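Local coordinates for occlusion-derived virus envelope protein E66 (Autographa californica nucleopolyhedrovirus, PDB 3VSN) that is a chondroitin lyase of the viral envelope, essential for oral infectivity, which may digest the chondroitin sulfate barrier of the host midgut's peritrophic matrix, at residues 364-369 / 552-557; 389-394 / 473-478; 396-401 / 435-440. All blocks are in the same frame, centred on the assembly; numbering follows the deposited sequence.

Interaction 1: 364-369 / 552-557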
ATOM      1  N   MET A 364      14.498   2.259   1.477  1.00 11.87           N
ATOM      2  CA  MET A 364      15.160   3.494   1.063  1.00 11.84           C
ATOM      3  C   MET A 364      14.450   4.299  -0.025  1.00 11.82           C
ATOM      4  O   MET A 364      14.993   5.298  -0.498  1.00 11.49           O
ATOM      5  CB  MET A 364      16.611   3.199   0.658  1.00 11.84           C
ATOM      6  CG  MET A 364      17.511   2.843   1.829  1.00 11.93           C
ATOM      7  SD  MET A 364      19.193   2.442   1.320  1.00 12.27           S
ATOM      8  CE  MET A 364      18.996   0.743   0.789  1.00 12.16           C
ATOM      9  N   ALA A 365      13.246   3.881  -0.425  1.00 11.91           N
ATOM     10  CA  ALA A 365      12.467   4.675  -1.383  1.00 11.95           C
ATOM     11  C   ALA A 365      12.148   6.038  -0.776  1.00 11.96           C
ATOM     12  O   ALA A 365      11.530   6.124   0.287  1.00 11.94           O
ATOM     13  CB  ALA A 365      11.185   3.958  -1.787  1.00 12.00           C
ATOM     14  N   ARG A 366      12.606   7.092  -1.446  1.00 11.86           N
ATOM     15  CA  ARG A 366      12.347   8.473  -1.047  1.00 11.93           C
ATOM     16  C   ARG A 366      11.931   9.228  -2.298  1.00 11.98           C
ATOM     17  O   ARG A 366      12.747   9.890  -2.945  1.00 12.19           O
ATOM     18  CB  ARG A 366      13.597   9.109  -0.418  1.00 11.89           C
ATOM     19  CG  ARG A 366      14.188   8.346   0.762  1.00 11.85           C
ATOM     20  CD  ARG A 366      13.282   8.404   1.982  1.00 12.13           C
ATOM     21  NE  ARG A 366      13.939   7.864   3.171  1.00 12.32           N
ATOM     22  CZ  ARG A 366      13.860   6.595   3.565  1.00 12.37           C
ATOM     23  NH1 ARG A 366      13.153   5.710   2.866  1.00 12.27           N
ATOM     24  NH2 ARG A 366      14.496   6.206   4.661  1.00 12.44           N
ATOM     25  N   ARG A 367      10.654   9.104  -2.642  1.00 12.10           N
ATOM     26  CA  ARG A 367      10.164   9.496  -3.958  1.00 12.24           C
ATOM     27  C   ARG A 367       8.773  10.121  -3.869  1.00 12.22           C
ATOM     28  O   ARG A 367       7.957   9.749  -3.015  1.00 12.49           O
ATOM     29  CB  ARG A 367      10.158   8.267  -4.889  1.00 12.45           C
ATOM     30  CG  ARG A 367       9.474   8.450  -6.238  1.00 12.73           C
ATOM     31  CD  ARG A 367      10.261   9.318  -7.215  1.00 12.81           C
ATOM     32  NE  ARG A 367       9.457   9.585  -8.408  1.00 13.20           N
ATOM     33  CZ  ARG A 367       9.394   8.792  -9.477  1.00 13.44           C
ATOM     34  NH1 ARG A 367      10.110   7.673  -9.532  1.00 13.39           N
ATOM     35  NH2 ARG A 367       8.614   9.122 -10.502  1.00 13.38           N
ATOM     36  N   ILE A 368       8.531  11.101  -4.730  1.00 11.98           N
ATOM     37  CA  ILE A 368       7.192  11.613  -4.957  1.00 11.81           C
ATOM     38  C   ILE A 368       6.799  11.241  -6.381  1.00 11.89           C
ATOM     39  O   ILE A 368       7.643  11.220  -7.284  1.00 11.74           O
ATOM     40  CB  ILE A 368       7.085  13.138  -4.718  1.00 11.77           C
ATOM     41  CG1 ILE A 368       7.980  13.929  -5.691  1.00 11.70           C
ATOM     42  CG2 ILE A 368       7.413  13.459  -3.266  1.00 11.64           C
ATOM     43  CD1 ILE A 368       7.928  15.438  -5.511  1.00 11.85           C
ATOM     44  N   TRP A 369       5.528  10.908  -6.562  1.00 11.86           N
ATOM     45  CA  TRP A 369       5.012  10.568  -7.872  1.00 12.15           C
ATOM     46  C   TRP A 369       3.986  11.580  -8.266  1.00 12.15           C
ATOM     47  O   TRP A 369       3.003  11.790  -7.553  1.00 11.91           O
ATOM     48  CB  TRP A 369       4.400   9.173  -7.867  1.00 12.38           C
ATOM     49  CG  TRP A 369       5.401   8.052  -7.720  1.00 12.70           C
ATOM     50  CD1 TRP A 369       6.089   7.391  -8.734  1.00 12.88           C
ATOM     51  CD2 TRP A 369       5.848   7.405  -6.476  1.00 12.81           C
ATOM     52  NE1 TRP A 369       6.908   6.416  -8.218  1.00 12.92           N
ATOM     53  CE2 TRP A 369       6.808   6.366  -6.875  1.00 12.96           C
ATOM     54  CE3 TRP A 369       5.562   7.577  -5.126  1.00 12.92           C
ATOM     55  CZ2 TRP A 369       7.441   5.552  -5.945  1.00 12.89           C
ATOM     56  CZ3 TRP A 369       6.203   6.747  -4.198  1.00 13.06           C
ATOM     57  CH2 TRP A 369       7.122   5.761  -4.600  1.00 12.96           C
ATOM     58  N   ALA A 552      24.530  12.530   1.585  1.00 11.75           N
ATOM     59  CA  ALA A 552      23.966  12.922   0.300  1.00 11.66           C
ATOM     60  C   ALA A 552      22.696  13.728   0.541  1.00 11.57           C
ATOM     61  O   ALA A 552      21.979  13.483   1.510  1.00 11.30           O
ATOM     62  CB  ALA A 552      23.671  11.695  -0.552  1.00 11.65           C
ATOM     63  N   CYS A 553      22.416  14.689  -0.333  1.00 11.53           N
ATOM     64  CA  CYS A 553      21.275  15.581  -0.129  1.00 11.58           C
ATOM     65  C   CYS A 553      20.711  16.069  -1.453  1.00 11.54           C
ATOM     66  O   CYS A 553      21.441  16.599  -2.293  1.00 11.47           O
ATOM     67  CB  CYS A 553      21.677  16.774   0.749  1.00 11.74           C
ATOM     68  SG  CYS A 553      20.281  17.740   1.371  1.00 11.88           S
ATOM     69  N   TYR A 554      19.407  15.884  -1.636  1.00 11.38           N
ATOM     70  CA  TYR A 554      18.743  16.317  -2.854  1.00 11.51           C
ATOM     71  C   TYR A 554      17.291  16.687  -2.569  1.00 11.53           C
ATOM     72  O   TYR A 554      16.778  16.431  -1.479  1.00 11.46           O
ATOM     73  CB  TYR A 554      18.818  15.217  -3.927  1.00 11.28           C
ATOM     74  CG  TYR A 554      18.010  13.976  -3.600  1.00 11.26           C
ATOM     75  CD1 TYR A 554      16.684  13.852  -4.023  1.00 11.30           C
ATOM     76  CD2 TYR A 554      18.571  12.925  -2.872  1.00 11.34           C
ATOM     77  CE1 TYR A 554      15.938  12.719  -3.725  1.00 11.28           C
ATOM     78  CE2 TYR A 554      17.835  11.787  -2.572  1.00 11.40           C
ATOM     79  CZ  TYR A 554      16.520  11.690  -3.002  1.00 11.44           C
ATOM     80  OH  TYR A 554      15.779  10.566  -2.708  1.00 11.58           O
ATOM     81  N   LYS A 555      16.635  17.292  -3.552  1.00 11.86           N
ATOM     82  CA  LYS A 555      15.200  17.517  -3.466  1.00 12.24           C
ATOM     83  C   LYS A 555      14.532  17.169  -4.786  1.00 12.20           C
ATOM     84  O   LYS A 555      15.169  17.199  -5.848  1.00 12.03           O
ATOM     85  CB  LYS A 555      14.873  18.953  -3.034  1.00 12.74           C
ATOM     86  CG  LYS A 555      15.067  20.003  -4.109  1.00 13.44           C
ATOM     87  CD  LYS A 555      14.376  21.313  -3.752  1.00 13.63           C
ATOM     88  CE  LYS A 555      14.387  22.231  -4.963  1.00 14.06           C
ATOM     89  NZ  LYS A 555      14.106  23.656  -4.636  1.00 14.42           N
ATOM     90  N   LEU A 556      13.255  16.817  -4.701  1.00 12.12           N
ATOM     91  CA  LEU A 556      12.430  16.576  -5.872  1.00 12.32           C
ATOM     92  C   LEU A 556      11.294  17.597  -5.868  1.00 12.49           C
ATOM     93  O   LEU A 556      10.798  17.958  -4.801  1.00 11.98           O
ATOM     94  CB  LEU A 556      11.872  15.147  -5.853  1.00 12.22           C
ATOM     95  CG  LEU A 556      12.852  13.959  -5.835  1.00 12.32           C
ATOM     96  CD1 LEU A 556      12.091  12.643  -5.729  1.00 12.19           C
ATOM     97  CD2 LEU A 556      13.762  13.948  -7.059  1.00 12.03           C
ATOM     98  N   ASN A 557      10.916  18.070  -7.055  1.00 12.97           N
ATOM     99  CA  ASN A 557       9.762  18.951  -7.245  1.00 13.84           C
ATOM    100  C   ASN A 557       8.817  18.346  -8.243  1.00 13.62           C
ATOM    101  O   ASN A 557       9.258  17.674  -9.177  1.00 13.59           O
ATOM    102  CB  ASN A 557      10.182  20.285  -7.868  1.00 15.23           C
ATOM    103  CG  ASN A 557      10.895  21.184  -6.904  1.00 16.56           C
ATOM    104  OD1 ASN A 557      10.423  21.424  -5.794  1.00 18.04           O
ATOM    105  ND2 ASN A 557      12.028  21.712  -7.331  1.00 17.00           N
TER

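Interaction 2: 389-394 / 473-478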
ATOM      1  N   ILE A 389      17.369   5.276  -2.929  1.00 10.52           N
ATOM      2  CA  ILE A 389      18.096   4.016  -2.712  1.00 10.74           C
ATOM      3  C   ILE A 389      19.616   4.229  -2.694  1.00 10.97           C
ATOM      4  O   ILE A 389      20.177   4.882  -3.579  1.00 10.83           O
ATOM      5  CB  ILE A 389      17.694   2.914  -3.731  1.00 10.80           C
ATOM      6  CG1 ILE A 389      16.220   2.513  -3.522  1.00 10.78           C
ATOM      7  CG2 ILE A 389      18.609   1.696  -3.603  1.00 10.67           C
ATOM      8  CD1 ILE A 389      15.716   1.393  -4.419  1.00 11.08           C
ATOM      9  N   ILE A 390      20.264   3.703  -1.658  1.00 11.40           N
ATOM     10  CA  ILE A 390      21.721   3.729  -1.564  1.00 11.81           C
ATOM     11  C   ILE A 390      22.245   2.424  -2.164  1.00 12.25           C
ATOM     12  O   ILE A 390      21.885   1.334  -1.705  1.00 12.18           O
ATOM     13  CB  ILE A 390      22.219   3.881  -0.107  1.00 11.81           C
ATOM     14  CG1 ILE A 390      21.651   5.154   0.541  1.00 11.76           C
ATOM     15  CG2 ILE A 390      23.748   3.906  -0.062  1.00 11.76           C
ATOM     16  CD1 ILE A 390      21.831   5.220   2.044  1.00 11.66           C
ATOM     17  N   LEU A 391      23.078   2.546  -3.196  1.00 12.89           N
ATOM     18  CA  LEU A 391      23.658   1.391  -3.883  1.00 13.65           C
ATOM     19  C   LEU A 391      25.065   1.116  -3.376  1.00 14.43           C
ATOM     20  O   LEU A 391      25.840   2.049  -3.146  1.00 14.27           O
ATOM     21  CB  LEU A 391      23.703   1.616  -5.396  1.00 13.62           C
ATOM     22  CG  LEU A 391      22.397   1.887  -6.151  1.00 13.41           C
ATOM     23  CD1 LEU A 391      22.696   2.124  -7.621  1.00 13.50           C
ATOM     24  CD2 LEU A 391      21.404   0.746  -5.975  1.00 13.37           C
ATOM     25  N   GLN A 392      25.389  -0.166  -3.221  1.00 15.16           N
ATOM     26  CA  GLN A 392      26.685  -0.585  -2.685  1.00 16.06           C
ATOM     27  C   GLN A 392      27.570  -1.207  -3.761  1.00 16.96           C
ATOM     28  O   GLN A 392      28.729  -1.536  -3.510  1.00 17.32           O
ATOM     29  CB  GLN A 392      26.497  -1.567  -1.528  1.00 16.14           C
ATOM     30  CG  GLN A 392      25.851  -0.964  -0.292  1.00 16.06           C
ATOM     31  CD  GLN A 392      25.800  -1.942   0.869  1.00 16.27           C
ATOM     32  OE1 GLN A 392      26.799  -2.585   1.200  1.00 16.44           O
ATOM     33  NE2 GLN A 392      24.636  -2.051   1.498  1.00 15.90           N
ATOM     34  N   SER A 393      27.012  -1.362  -4.955  1.00 17.75           N
ATOM     35  CA  SER A 393      27.748  -1.864  -6.113  1.00 18.53           C
ATOM     36  C   SER A 393      27.256  -1.139  -7.367  1.00 18.90           C
ATOM     37  O   SER A 393      26.236  -0.439  -7.330  1.00 18.75           O
ATOM     38  CB  SER A 393      27.551  -3.377  -6.253  1.00 18.55           C
ATOM     39  OG  SER A 393      26.184  -3.694  -6.447  1.00 19.40           O
ATOM     40  N   LEU A 394      27.974  -1.307  -8.472  1.00 19.16           N
ATOM     41  CA  LEU A 394      27.586  -0.671  -9.729  1.00 19.62           C
ATOM     42  C   LEU A 394      26.264  -1.208 -10.296  1.00 19.74           C
ATOM     43  O   LEU A 394      25.417  -0.429 -10.743  1.00 19.79           O
ATOM     44  CB  LEU A 394      28.722  -0.749 -10.759  1.00 19.69           C
ATOM     45  CG  LEU A 394      29.997   0.044 -10.430  1.00 19.93           C
ATOM     46  CD1 LEU A 394      31.068  -0.211 -11.480  1.00 19.99           C
ATOM     47  CD2 LEU A 394      29.720   1.539 -10.307  1.00 19.96           C
ATOM     48  N   ARG A 473      26.650   4.899  -3.924  1.00 14.83           N
ATOM     49  CA  ARG A 473      25.940   6.018  -4.541  1.00 14.85           C
ATOM     50  C   ARG A 473      24.514   6.097  -4.041  1.00 14.36           C
ATOM     51  O   ARG A 473      23.901   5.080  -3.708  1.00 14.13           O
ATOM     52  CB  ARG A 473      25.942   5.923  -6.071  1.00 15.81           C
ATOM     53  CG  ARG A 473      25.716   4.522  -6.618  1.00 16.73           C
ATOM     54  CD  ARG A 473      27.034   3.900  -7.040  1.00 17.52           C
ATOM     55  NE  ARG A 473      27.583   4.614  -8.184  1.00 18.75           N
ATOM     56  CZ  ARG A 473      28.870   4.650  -8.519  1.00 18.84           C
ATOM     57  NH1 ARG A 473      29.780   4.010  -7.797  1.00 19.39           N
ATOM     58  NH2 ARG A 473      29.241   5.337  -9.588  1.00 18.71           N
ATOM     59  N   VAL A 474      23.998   7.319  -3.985  1.00 13.60           N
ATOM     60  CA  VAL A 474      22.622   7.548  -3.585  1.00 12.89           C
ATOM     61  C   VAL A 474      21.863   7.976  -4.830  1.00 12.58           C
ATOM     62  O   VAL A 474      22.232   8.955  -5.486  1.00 12.26           O
ATOM     63  CB  VAL A 474      22.519   8.626  -2.490  1.00 12.81           C
ATOM     64  CG1 VAL A 474      21.066   8.842  -2.086  1.00 12.75           C
ATOM     65  CG2 VAL A 474      23.358   8.231  -1.279  1.00 12.65           C
ATOM     66  N   ILE A 475      20.812   7.233  -5.156  1.00 12.16           N
ATOM     67  CA  ILE A 475      20.015   7.526  -6.343  1.00 12.20           C
ATOM     68  C   ILE A 475      19.151   8.760  -6.096  1.00 12.14           C
ATOM     69  O   ILE A 475      18.418   8.830  -5.104  1.00 11.82           O
ATOM     70  CB  ILE A 475      19.151   6.316  -6.760  1.00 12.01           C
ATOM     71  CG1 ILE A 475      20.056   5.118  -7.079  1.00 12.07           C
ATOM     72  CG2 ILE A 475      18.257   6.657  -7.952  1.00 12.09           C
ATOM     73  CD1 ILE A 475      19.313   3.828  -7.358  1.00 11.98           C
ATOM     74  N   VAL A 476      19.262   9.731  -6.999  1.00 12.43           N
ATOM     75  CA  VAL A 476      18.445  10.945  -6.949  1.00 12.65           C
ATOM     76  C   VAL A 476      17.233  10.806  -7.884  1.00 13.07           C
ATOM     77  O   VAL A 476      16.103  11.115  -7.499  1.00 13.08           O
ATOM     78  CB  VAL A 476      19.291  12.197  -7.291  1.00 12.69           C
ATOM     79  CG1 VAL A 476      18.425  13.447  -7.366  1.00 12.63           C
ATOM     80  CG2 VAL A 476      20.397  12.384  -6.257  1.00 12.58           C
ATOM     81  N   LEU A 477      17.481  10.345  -9.109  1.00 13.57           N
ATOM     82  CA  LEU A 477      16.428  10.095 -10.094  1.00 14.23           C
ATOM     83  C   LEU A 477      16.750   8.822 -10.847  1.00 14.69           C
ATOM     84  O   LEU A 477      17.916   8.557 -11.154  1.00 14.61           O
ATOM     85  CB  LEU A 477      16.318  11.241 -11.107  1.00 14.55           C
ATOM     86  CG  LEU A 477      15.115  12.199 -11.174  1.00 14.96           C
ATOM     87  CD1 LEU A 477      15.054  12.835 -12.559  1.00 14.75           C
ATOM     88  CD2 LEU A 477      13.778  11.553 -10.831  1.00 15.06           C
ATOM     89  N   SER A 478      15.716   8.046 -11.156  1.00 15.18           N
ATOM     90  CA  SER A 478      15.874   6.802 -11.901  1.00 15.86           C
ATOM     91  C   SER A 478      14.813   6.706 -12.987  1.00 16.08           C
ATOM     92  O   SER A 478      13.706   7.222 -12.827  1.00 15.98           O
ATOM     93  CB  SER A 478      15.769   5.601 -10.961  1.00 16.23           C
ATOM     94  OG  SER A 478      14.541   5.622 -10.255  1.00 17.14           O
TER

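Interaction 3: 396-401 / 435-440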
ATOM      1  N   GLY A 396      23.919  -2.641  -8.574  1.00 19.30           N
ATOM      2  CA  GLY A 396      22.891  -2.309  -7.585  1.00 18.95           C
ATOM      3  C   GLY A 396      22.065  -3.454  -7.031  1.00 18.88           C
ATOM      4  O   GLY A 396      21.076  -3.218  -6.341  1.00 18.62           O
ATOM      5  N   ILE A 397      22.459  -4.693  -7.322  1.00 18.86           N
ATOM      6  CA  ILE A 397      21.704  -5.860  -6.856  1.00 18.74           C
ATOM      7  C   ILE A 397      22.079  -6.223  -5.419  1.00 18.71           C
ATOM      8  O   ILE A 397      23.234  -6.512  -5.123  1.00 18.64           O
ATOM      9  CB  ILE A 397      21.862  -7.072  -7.811  1.00 18.97           C
ATOM     10  CG1 ILE A 397      21.209  -6.762  -9.166  1.00 19.09           C
ATOM     11  CG2 ILE A 397      21.253  -8.332  -7.199  1.00 18.98           C
ATOM     12  CD1 ILE A 397      21.703  -7.616 -10.320  1.00 19.56           C
ATOM     13  N   MET A 398      21.091  -6.187  -4.532  1.00 18.70           N
ATOM     14  CA  MET A 398      21.284  -6.553  -3.136  1.00 19.18           C
ATOM     15  C   MET A 398      20.299  -7.661  -2.782  1.00 19.63           C
ATOM     16  O   MET A 398      19.088  -7.436  -2.772  1.00 19.17           O
ATOM     17  CB  MET A 398      21.095  -5.327  -2.228  1.00 19.56           C
ATOM     18  CG  MET A 398      21.099  -5.619  -0.729  1.00 20.02           C
ATOM     19  SD  MET A 398      22.612  -6.375  -0.089  1.00 20.89           S
ATOM     20  CE  MET A 398      23.768  -5.006  -0.173  1.00 20.81           C
ATOM     21  N   ARG A 399      20.827  -8.852  -2.506  1.00 20.03           N
ATOM     22  CA  ARG A 399      20.004 -10.038  -2.257  1.00 20.68           C
ATOM     23  C   ARG A 399      19.953 -10.393  -0.782  1.00 20.42           C
ATOM     24  O   ARG A 399      20.986 -10.412  -0.113  1.00 20.22           O
ATOM     25  CB  ARG A 399      20.544 -11.248  -3.024  1.00 22.12           C
ATOM     26  CG  ARG A 399      20.583 -11.080  -4.530  1.00 23.45           C
ATOM     27  CD  ARG A 399      20.765 -12.417  -5.235  1.00 25.04           C
ATOM     28  NE  ARG A 399      20.760 -12.239  -6.686  1.00 26.57           N
ATOM     29  CZ  ARG A 399      19.671 -12.289  -7.448  1.00 27.28           C
ATOM     30  NH1 ARG A 399      18.481 -12.536  -6.911  1.00 27.81           N
ATOM     31  NH2 ARG A 399      19.777 -12.102  -8.758  1.00 27.99           N
ATOM     32  N   ILE A 400      18.751 -10.669  -0.281  1.00 20.07           N
ATOM     33  CA  ILE A 400      18.573 -11.215   1.070  1.00 20.13           C
ATOM     34  C   ILE A 400      17.701 -12.472   0.966  1.00 21.07           C
ATOM     35  O   ILE A 400      16.484 -12.408   1.164  1.00 20.62           O
ATOM     36  CB  ILE A 400      17.954 -10.192   2.059  1.00 19.57           C
ATOM     37  CG1 ILE A 400      18.727  -8.866   2.044  1.00 18.88           C
ATOM     38  CG2 ILE A 400      17.905 -10.771   3.471  1.00 19.16           C
ATOM     39  CD1 ILE A 400      18.144  -7.806   2.955  1.00 18.76           C
ATOM     40  N   PRO A 401      18.327 -13.623   0.645  1.00 22.08           N
ATOM     41  CA  PRO A 401      17.585 -14.857   0.370  1.00 22.78           C
ATOM     42  C   PRO A 401      16.783 -15.350   1.564  1.00 23.69           C
ATOM     43  O   PRO A 401      17.180 -15.137   2.711  1.00 23.84           O
ATOM     44  CB  PRO A 401      18.689 -15.874   0.037  1.00 22.76           C
ATOM     45  CG  PRO A 401      19.892 -15.056  -0.298  1.00 22.98           C
ATOM     46  CD  PRO A 401      19.783 -13.841   0.576  1.00 22.41           C
ATOM     47  N   ALA A 435      21.730  -5.607   9.242  1.00 14.44           N
ATOM     48  CA  ALA A 435      22.776  -6.635   9.229  1.00 14.86           C
ATOM     49  C   ALA A 435      22.887  -7.348   7.877  1.00 15.32           C
ATOM     50  O   ALA A 435      23.992  -7.590   7.391  1.00 15.39           O
ATOM     51  CB  ALA A 435      22.558  -7.645  10.351  1.00 14.77           C
ATOM     52  N   GLU A 436      21.742  -7.650   7.267  1.00 15.58           N
ATOM     53  CA  GLU A 436      21.697  -8.437   6.029  1.00 15.85           C
ATOM     54  C   GLU A 436      22.042  -7.638   4.768  1.00 15.86           C
ATOM     55  O   GLU A 436      22.203  -8.213   3.691  1.00 15.83           O
ATOM     56  CB  GLU A 436      20.331  -9.119   5.872  1.00 16.48           C
ATOM     57  CG  GLU A 436      19.978 -10.117   6.971  1.00 16.88           C
ATOM     58  CD  GLU A 436      19.443  -9.469   8.243  1.00 17.41           C
ATOM     59  OE1 GLU A 436      19.175  -8.247   8.253  1.00 17.30           O
ATOM     60  OE2 GLU A 436      19.288 -10.190   9.246  1.00 18.20           O
ATOM     61  N   MET A 437      22.143  -6.318   4.896  1.00 15.67           N
ATOM     62  CA  MET A 437      22.591  -5.481   3.783  1.00 15.65           C
ATOM     63  C   MET A 437      23.991  -4.937   4.052  1.00 15.49           C
ATOM     64  O   MET A 437      24.247  -3.739   3.894  1.00 15.01           O
ATOM     65  CB  MET A 437      21.590  -4.353   3.488  1.00 15.88           C
ATOM     66  CG  MET A 437      20.279  -4.853   2.891  1.00 16.36           C
ATOM     67  SD  MET A 437      19.230  -3.581   2.150  1.00 17.08           S
ATOM     68  CE  MET A 437      18.702  -2.681   3.603  1.00 16.35           C
ATOM     69  N   ASN A 438      24.890  -5.836   4.461  1.00 15.29           N
ATOM     70  CA  ASN A 438      26.297  -5.498   4.686  1.00 15.37           C
ATOM     71  C   ASN A 438      26.488  -4.473   5.819  1.00 15.04           C
ATOM     72  O   ASN A 438      27.378  -3.616   5.757  1.00 14.92           O
ATOM     73  CB  ASN A 438      26.916  -5.008   3.366  1.00 15.78           C
ATOM     74  CG  ASN A 438      28.416  -4.841   3.439  1.00 16.18           C
ATOM     75  OD1 ASN A 438      29.106  -5.616   4.095  1.00 16.75           O
ATOM     76  ND2 ASN A 438      28.930  -3.820   2.757  1.00 16.16           N
ATOM     77  N   ASN A 439      25.648  -4.573   6.851  1.00 14.77           N
ATOM     78  CA  ASN A 439      25.640  -3.624   7.978  1.00 14.73           C
ATOM     79  C   ASN A 439      25.409  -2.166   7.567  1.00 14.32           C
ATOM     80  O   ASN A 439      25.882  -1.243   8.241  1.00 14.14           O
ATOM     81  CB  ASN A 439      26.907  -3.754   8.846  1.00 15.49           C
ATOM     82  CG  ASN A 439      26.792  -4.839   9.907  1.00 16.43           C
ATOM     83  OD1 ASN A 439      27.802  -5.365  10.378  1.00 17.60           O
ATOM     84  ND2 ASN A 439      25.568  -5.167  10.300  1.00 16.19           N
ATOM     85  N   LEU A 440      24.691  -1.966   6.461  1.00 13.78           N
ATOM     86  CA  LEU A 440      24.276  -0.625   6.045  1.00 13.48           C
ATOM     87  C   LEU A 440      23.566   0.083   7.185  1.00 13.30           C
ATOM     88  O   LEU A 440      22.651  -0.471   7.804  1.00 13.63           O
ATOM     89  CB  LEU A 440      23.356  -0.676   4.818  1.00 13.53           C
ATOM     90  CG  LEU A 440      22.733   0.652   4.358  1.00 13.58           C
ATOM     91  CD1 LEU A 440      23.765   1.567   3.705  1.00 13.68           C
ATOM     92  CD2 LEU A 440      21.571   0.384   3.417  1.00 13.58           C
TER
HETATM   93  O   HOH W   1      22.903  -9.640   1.669  1.00 15.51           O

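Interaction 1: 364-369 / 552-557
The phenol of Tyr554 reaches across to the main chain of Arg366, its OH donating a hydrogen bond of 3.1 Å to Arg366 O. The donor lies in the carbonyl plane, on a lone pair, and the oxygen sits at the ring's edge, near the ring plane. Tyr554 CG stands between its own backbone N and carbonyl carbon (chi1 68°), and this turns the ring up from the strand and carries the hydroxyl to the facing chain; Arg366 CB also comes within 3.5 Å of that OH. Further along, Ile368 and Leu556 point at each other and slide past in opposite senses, with Ile368 CD1 packed 4.0 Å from Leu556 CB.

Strand 367-370 is an edge of a four-stranded antiparallel sheet, whereas strand 550-558 belongs to a seven-stranded one. The local axes are 7.9 Å apart and run nearly parallel, at 8°, too far for backbone pairing; side-chain packing and one side-chain-to-carbonyl bond join the two sheets here, consistent with the beta-sandwich part of this lyase.

Leu556 CD1 is the branch that reaches the other segment, lying near Arg366 O and 4.1 Å from Arg367 CD, where the two side chains cross at about a right angle. The Arg367 chain is then drawn the other way: its CG lies 3.4 Å above the indole plane of Trp369, over the centre, while NE donates to Ile368 O at 2.7 Å and NH1 makes a salt bridge to Glu386. Arg366 likewise folds back, NH1 donating to Ala365 O within the guanidinium plane, although from above that carbonyl's plane, and NE bonding Ser444 OG.

Interaction 2: 389-394 / 473-478
Three backbone hydrogen bonds tie Ile389 and Leu391 to Arg473 and Ile475. Leu391 and Arg473 form an antiparallel hydrogen-bonded pair: Leu391 N donates to Arg473 O at 2.7 Å, and the return bond from Arg473 N to Leu391 O is longer, 3.1 Å, and more bent, at 152°. Ile475 N donates to Ile389 O over 2.9 Å, almost straight at 175°. Between these bonds lies the non-hydrogen-bonded pair of Ile390 and Val474. Here Ile390 CA approaches Arg473 O at 3.3 Å as a CA-H...O contact, so that one carbonyl receives both an amide and a weaker C-H donor.

The polar end of Arg473 finds its partners outside this pairing. NE forms a salt bridge with Glu537 and NH1 donates to Asn471 O; NH2 lies close to Arg527 NE, a like charge that Glu537, paired with Arg473 NE, may moderate. CG stands between the backbone N and the carbonyl carbon (chi1 41°), 3.7 Å from Leu391 CB, and the chain bends twice more, which brings the guanidinium against Leu394. Leu394 CD2 lies over one guanidinium face, 3.4 Å above its plane and displaced toward the rim, and Leu394 O accepts from Arg527 NH1.

Ile390 and Val474 share one sheet face, side by side and pointing the same way, with Ile390 CG1 4.0 Å from Val474 CG2. Leu391 and Arg473 share the other, and Ile475 CD1 reaches Leu391 CD1 at 3.8 Å.

Strand 390-391 is the short edge of an antiparallel sheet, followed by 472-480, 533-540 and 525-530. Past Ile475 the chain turns a corner at a classic beta bulge, where Val476 and Leu477 both face Val536. Strand 452-461, through Tyr457 and Ile460, backs Ile390 and Val474, while Leu535 of strand 533-540 touches Leu391 and Ile475.

Interaction 3: 396-401 / 435-440
Neither 396-401 nor 435-440 is a regular strand or helix, and their nearest alpha carbons, those of Ile400 and Glu436, are 6.5 Å apart, with no direct backbone hydrogen bond between the segments. The chain at 437-440 closes in a type I' turn, Leu440 N donating to Met437 O. One water bridges the main chains: it lies 2.7 Å from Arg399 O and 2.6 Å from Glu436 O, donating to both carbonyls and so linking the two segments.

Side-chain contact is carried by two residues from each segment. Met398 has CG anti to its backbone N (chi1 173°), which puts CG 3.8 Å from Met437 CG, and the bends at chi2 and chi3 bring the sulfur round toward Met437 CA. Ile400 crosses Met437 at about a right angle, driving CD1 to 3.6 Å from Met437 CG, which is therefore touched by both residues. The other branch, Ile400 CG2, packs on Glu436 CB at 3.8 Å; the Glu436 carboxylate leads away and bonds Tyr348 OH through OE1.

The Ile400 side chain lies about 9 Å from that of Glu350, a residue important for catalysis. Helix 359-364 flanks the contact, with Pro360 against Met398, Ala359 against Ile400 and Thr363 against Met437, and Phe410 of strand 408-410 touches both Ile400 and Glu436.

How the interactions relate
Along the chain the contacts are nested: interaction 3 lies inside the loop closed by interaction 2, which lies inside that closed by interaction 1. Centres of interactions 1 and 2 are 12 Å apart, those of 2 and 3 are 14 Å, and those of 1 and 3 are 21 Å. Met364, in segment 364-369, packs on Ile389 and Ile390 and, through CE, on Leu440, joining that segment to interactions 2 and 3. Gln392 joins interactions 2 and 3 by probable hydrogen bonds to Asn438 ND2 and Met437 O. Together they connect three antiparallel sheets, probably of the beta-sandwich region, to loop 396-401, whose Ile400 approaches catalytically important Glu350; interactions 1 and 2 lie away from the catalytic residues.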